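Local coordinates for pngf-ii (Elizabethkingia meningoseptica, PDB 4R4X), which is a bacterial peptide:N-glycosidase (PNGase) that probably releases N-linked glycans from glycoproteins by cleaving the bond between the sugar and its asparagine, at residues E37-N41 against K42-F46; G92-G96 against Y97-K101. One frame throughout, in Å; residues are numbered along the deposited sequence.

Contact 1: residues E37-N41 against K42-F46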
loop_
_atom_site.group_PDB
_atom_site.type_symbol
_atom_site.label_atom_id
_atom_site.label_comp_id
_atom_site.label_asym_id
_atom_site.label_seq_id
_atom_site.Cartn_x
_atom_site.Cartn_y
_atom_site.Cartn_z
ATOM N N GLU A 37 -7.885 23.185 -22.605
ATOM C CA GLU A 37 -8.131 22.625 -23.955
ATOM C C GLU A 37 -8.505 21.145 -23.956
ATOM O O GLU A 37 -9.518 20.738 -24.557
ATOM C CB GLU A 37 -6.908 22.869 -24.867
ATOM C CG GLU A 37 -7.051 24.167 -25.648
ATOM C CD GLU A 37 -5.810 24.577 -26.431
ATOM O OE1 GLU A 37 -4.797 23.833 -26.421
ATOM O OE2 GLU A 37 -5.872 25.666 -27.049
ATOM N N LYS A 38 -7.707 20.344 -23.264
ATOM C CA LYS A 38 -7.939 18.904 -23.240
ATOM C C LYS A 38 -9.269 18.547 -22.609
ATOM O O LYS A 38 -9.946 17.650 -23.073
ATOM C CB LYS A 38 -6.817 18.187 -22.520
ATOM C CG LYS A 38 -5.577 17.972 -23.366
ATOM C CD LYS A 38 -4.423 17.539 -22.473
ATOM C CE LYS A 38 -3.462 16.582 -23.158
ATOM N NZ LYS A 38 -2.973 15.582 -22.168
ATOM N N ILE A 39 -9.658 19.266 -21.560
ATOM C CA ILE A 39 -10.966 19.062 -20.975
ATOM C C ILE A 39 -12.076 19.523 -21.930
ATOM O O ILE A 39 -13.088 18.842 -22.096
ATOM C CB ILE A 39 -11.103 19.800 -19.638
ATOM C CG1 ILE A 39 -10.136 19.210 -18.610
ATOM C CG2 ILE A 39 -12.547 19.736 -19.152
ATOM C CD1 ILE A 39 -10.050 19.976 -17.289
ATOM N N LYS A 40 -11.918 20.698 -22.519
ATOM C CA LYS A 40 -12.918 21.200 -23.457
ATOM C C LYS A 40 -13.131 20.176 -24.588
ATOM O O LYS A 40 -14.264 19.858 -24.958
ATOM C CB LYS A 40 -12.468 22.528 -24.059
ATOM C CG LYS A 40 -13.525 23.232 -24.894
ATOM C CD LYS A 40 -13.034 24.589 -25.388
ATOM C CE LYS A 40 -13.902 25.107 -26.539
ATOM N NZ LYS A 40 -13.240 26.222 -27.258
ATOM N N ASN A 41 -12.024 19.663 -25.100
ATOM C CA ASN A 41 -12.039 18.711 -26.212
ATOM C C ASN A 41 -12.367 17.263 -25.832
ATOM O O ASN A 41 -12.392 16.399 -26.705
ATOM C CB ASN A 41 -10.698 18.774 -26.934
ATOM C CG ASN A 41 -10.448 20.131 -27.575
ATOM O OD1 ASN A 41 -11.376 20.851 -27.916
ATOM N ND2 ASN A 41 -9.191 20.470 -27.747
ATOM N N LYS A 42 -12.613 17.008 -24.541
ATOM C CA LYS A 42 -12.892 15.664 -24.019
ATOM C C LYS A 42 -11.750 14.672 -24.264
ATOM O O LYS A 42 -11.988 13.497 -24.555
ATOM C CB LYS A 42 -14.226 15.150 -24.558
ATOM C CG LYS A 42 -15.374 16.053 -24.126
ATOM C CD LYS A 42 -16.430 16.231 -25.198
ATOM C CE LYS A 42 -17.348 17.399 -24.859
ATOM N NZ LYS A 42 -17.886 17.320 -23.469
ATOM N N LYS A 43 -10.521 15.172 -24.110
ATOM C CA LYS A 43 -9.294 14.398 -24.268
ATOM C C LYS A 43 -8.485 14.338 -22.978
ATOM O O LYS A 43 -7.332 13.913 -22.994
ATOM C CB LYS A 43 -8.394 15.036 -25.338
ATOM C CG LYS A 43 -8.996 15.117 -26.736
ATOM C CD LYS A 43 -9.289 13.748 -27.335
ATOM C CE LYS A 43 -9.641 13.888 -28.818
ATOM N NZ LYS A 43 -9.939 12.586 -29.494
ATOM N N ALA A 44 -9.050 14.788 -21.865
ATOM C CA ALA A 44 -8.272 14.832 -20.628
ATOM C C ALA A 44 -8.424 13.519 -19.883
ATOM O O ALA A 44 -9.491 12.937 -19.885
ATOM C CB ALA A 44 -8.721 15.994 -19.764
ATOM N N ASP A 45 -7.350 13.043 -19.261
ATOM C CA ASP A 45 -7.401 11.804 -18.487
ATOM C C ASP A 45 -8.011 12.020 -17.099
ATOM O O ASP A 45 -7.861 13.089 -16.520
ATOM C CB ASP A 45 -5.987 11.241 -18.333
ATOM C CG ASP A 45 -5.424 10.725 -19.648
ATOM O OD1 ASP A 45 -6.092 9.897 -20.300
ATOM O OD2 ASP A 45 -4.313 11.146 -20.012
ATOM N N PHE A 46 -8.675 11.000 -16.562
ATOM C CA PHE A 46 -9.197 11.086 -15.190
ATOM C C PHE A 46 -8.071 10.855 -14.170
ATOM O O PHE A 46 -7.155 10.105 -14.441
ATOM C CB PHE A 46 -10.276 10.050 -14.952
ATOM C CG PHE A 46 -11.425 10.144 -15.903
ATOM C CD1 PHE A 46 -12.313 11.205 -15.838
ATOM C CD2 PHE A 46 -11.635 9.149 -16.858
ATOM C CE1 PHE A 46 -13.386 11.283 -16.709
ATOM C CE2 PHE A 46 -12.709 9.225 -17.728
ATOM C CZ PHE A 46 -13.581 10.289 -17.655
#
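Lys38, in the first turn of the short helix 37-40, receives the backbone of Lys43 where the chain turns back at the helix end. The Lys43 N to Lys38 O hydrogen bond is short, 2.7 Å, and nearly straight, 162° at the hydrogen. One residue inside it, Lys42 N reaches Ile39 O at 3.1 Å, standing above the carbonyl plane and not on a lone pair. Lys42 is the first residue to depart from the helix's backbone angles, with phi +60°, and the two nested bonds make a Schellman motif.

The apolar part lies just past this turn. Ala44 CB points back at the helix and meets Ile39 CG1 at 3.7 Å and Lys38 CB at 4.0 Å. CG1 of Ile39 stands anti to the carbonyl carbon, beside the backbone N (chi1 -65°), which brings it to the methyl; the same side chain also packs on Phe48 and Val50 of strand 48-54. On the outer side Lys43 CG runs past Asn41 O at 3.6 Å and rests near Asn41 CB.

Among the charges, Lys38 NZ and Asp45 OD2 are 5.1 Å apart, not in contact, so any attraction is probably weak. Lys40 NZ makes a salt bridge with Glu5, and Lys42 NZ a weak hydrogen bond to Ser161 O.

Carbonyls at the C-terminal end of a helix carry a partial negative charge; two here, those of Lys38 and Ile39, are met by backbone N-H groups, which satisfies them as the helix stops at this solvent-facing end.

Contact 2: residues G92-G96 against Y97-K101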
loop_
_atom_site.group_PDB
_atom_site.type_symbol
_atom_site.label_atom_id
_atom_site.label_comp_id
_atom_site.label_asym_id
_atom_site.label_seq_id
_atom_site.Cartn_x
_atom_site.Cartn_y
_atom_site.Cartn_z
ATOM N N GLY A 92 -0.985 49.258 -17.619
ATOM C CA GLY A 92 -0.550 48.983 -18.965
ATOM C C GLY A 92 -1.696 48.461 -19.785
ATOM O O GLY A 92 -2.859 48.685 -19.455
ATOM N N LYS A 93 -1.347 47.776 -20.865
ATOM C CA LYS A 93 -2.326 47.079 -21.677
ATOM C C LYS A 93 -1.886 45.662 -21.994
ATOM O O LYS A 93 -0.691 45.393 -22.193
ATOM C CB LYS A 93 -2.563 47.844 -22.982
ATOM C CG LYS A 93 -3.409 49.076 -22.850
ATOM C CD LYS A 93 -3.427 49.776 -24.193
ATOM C CE LYS A 93 -4.437 50.892 -24.281
ATOM N NZ LYS A 93 -5.741 50.351 -24.764
ATOM N N ILE A 94 -2.866 44.752 -22.032
ATOM C CA ILE A 94 -2.667 43.403 -22.532
ATOM C C ILE A 94 -3.784 43.141 -23.540
ATOM O O ILE A 94 -4.971 43.329 -23.227
ATOM C CB ILE A 94 -2.692 42.360 -21.396
ATOM C CG1 ILE A 94 -1.473 42.579 -20.487
ATOM C CG2 ILE A 94 -2.723 40.931 -21.954
ATOM C CD1 ILE A 94 -1.445 41.715 -19.248
ATOM N N LEU A 95 -3.389 42.742 -24.750
ATOM C CA LEU A 95 -4.324 42.500 -25.848
ATOM C C LEU A 95 -5.286 43.636 -26.077
ATOM O O LEU A 95 -6.456 43.421 -26.424
ATOM C CB LEU A 95 -5.106 41.216 -25.580
ATOM C CG LEU A 95 -4.219 39.983 -25.407
ATOM C CD1 LEU A 95 -5.109 38.796 -25.099
ATOM C CD2 LEU A 95 -3.322 39.690 -26.619
ATOM N N GLY A 96 -4.805 44.856 -25.866
ATOM C CA GLY A 96 -5.615 46.032 -26.086
ATOM C C GLY A 96 -6.506 46.452 -24.931
ATOM O O GLY A 96 -7.221 47.445 -25.060
ATOM N N TYR A 97 -6.465 45.707 -23.818
ATOM C CA TYR A 97 -7.261 45.998 -22.611
ATOM C C TYR A 97 -6.438 46.681 -21.518
ATOM O O TYR A 97 -5.316 46.270 -21.229
ATOM C CB TYR A 97 -7.873 44.693 -22.058
ATOM C CG TYR A 97 -8.791 44.018 -23.054
ATOM C CD1 TYR A 97 -10.032 44.570 -23.356
ATOM C CD2 TYR A 97 -8.399 42.878 -23.738
ATOM C CE1 TYR A 97 -10.875 43.986 -24.274
ATOM C CE2 TYR A 97 -9.243 42.291 -24.678
ATOM C CZ TYR A 97 -10.475 42.862 -24.938
ATOM O OH TYR A 97 -11.316 42.302 -25.861
ATOM N N ASN A 98 -7.004 47.706 -20.880
ATOM C CA ASN A 98 -6.316 48.367 -19.775
ATOM C C ASN A 98 -6.221 47.450 -18.563
ATOM O O ASN A 98 -7.227 46.860 -18.172
ATOM C CB ASN A 98 -7.048 49.628 -19.386
ATOM C CG ASN A 98 -7.009 50.669 -20.482
ATOM O OD1 ASN A 98 -5.963 50.977 -21.026
ATOM N ND2 ASN A 98 -8.164 51.179 -20.838
ATOM N N VAL A 99 -5.022 47.341 -17.993
ATOM C CA VAL A 99 -4.758 46.463 -16.850
ATOM C C VAL A 99 -4.079 47.227 -15.715
ATOM O O VAL A 99 -3.350 48.209 -15.948
ATOM C CB VAL A 99 -3.908 45.218 -17.225
ATOM C CG1 VAL A 99 -4.699 44.294 -18.162
ATOM C CG2 VAL A 99 -2.579 45.599 -17.868
ATOM N N LYS A 100 -4.355 46.755 -14.501
ATOM C CA LYS A 100 -3.714 47.189 -13.265
ATOM C C LYS A 100 -3.054 45.968 -12.662
ATOM O O LYS A 100 -3.511 44.845 -12.838
ATOM C CB LYS A 100 -4.742 47.727 -12.271
ATOM C CG LYS A 100 -5.351 49.060 -12.660
ATOM C CD LYS A 100 -6.525 49.472 -11.780
ATOM C CE LYS A 100 -6.149 49.700 -10.322
ATOM N NZ LYS A 100 -5.020 50.663 -10.136
ATOM N N LYS A 101 -1.953 46.183 -11.972
ATOM C CA LYS A 101 -1.287 45.131 -11.283
ATOM C C LYS A 101 -1.543 45.210 -9.800
ATOM O O LYS A 101 -1.515 46.295 -9.207
ATOM C CB LYS A 101 0.210 45.204 -11.523
ATOM C CG LYS A 101 0.923 43.949 -11.075
ATOM C CD LYS A 101 2.438 44.106 -11.178
ATOM C CE LYS A 101 3.069 44.401 -9.835
ATOM N NZ LYS A 101 4.546 44.365 -9.919
#
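Gly92 and Val99 form an antiparallel hydrogen-bonded pair, closed from both sides: Val99 N lies 2.9 Å from Gly92 O, and Gly92 N reaches back to Val99 O. Ile94 and Tyr97 repeat the pattern at the turn. There Ile94 N meets Tyr97 O in the carbonyl plane, whereas Tyr97 N approaches Ile94 O from above its plane at 2.9 Å. Lys93 and Asn98 are the non-hydrogen-bonded pair between them, and Lys93 CA sits 3.1 Å from Tyr97 O in a CA-H...O contact. The axes of strand 92-94 and strand 97-101 run at 121° to one another, a strongly twisted antiparallel pairing.

Leu95 and Gly96 are the two central residues of a type I' turn, so this is the end of a β-hairpin with a two-residue turn, joining strands 86-94 and 97-106. Both take positive phi, 85° at Gly96, where the missing side chain avoids crowding against Leu95 O.

Ile94, Tyr97 and Val99 share one face. Ile94 CG1 touches Val99 CG2 at 4.1 Å, the side chains crossing at about a right angle, and both pack on Leu136 of strand 134-140. With CG beside its own backbone N (chi1 -60°), Tyr97 brings its ring alongside the turn: CD2 is 3.5 Å from Ile94 O, which lies at the ring edge near its plane, and 4.1 Å from Leu95 CB.

On the other face Lys93 and Asn98 lie alongside, pointing the same way, with Lys93 CE 3.6 Å from Asn98 OD1. The lysine bends at its last torsion, and NZ makes a weak hydrogen bond to Gly96 O.

From the N terminus, strand 31-36 runs into helix 37-40, and contact 1 closes the reversal that ends this helix and sends the chain through a loop toward strand 48-54. Further strands and the short helix 79-82 follow before contact 2 closes the hairpin between strands 86-94 and 97-106. The two contacts are local and in series, neither nesting nor crossing. The centres of contact 1 and contact 2 are about 30 Å apart. Both belong to the N-terminal N-glycanase domain: contact 1 packs beside strands 23-27 and 48-54, with the side chain of Ile39 about 12 Å from the zinc ion bound by Glu52 and Asp159, and contact 2 packs against strands 109-116, 134-140 and 144-154.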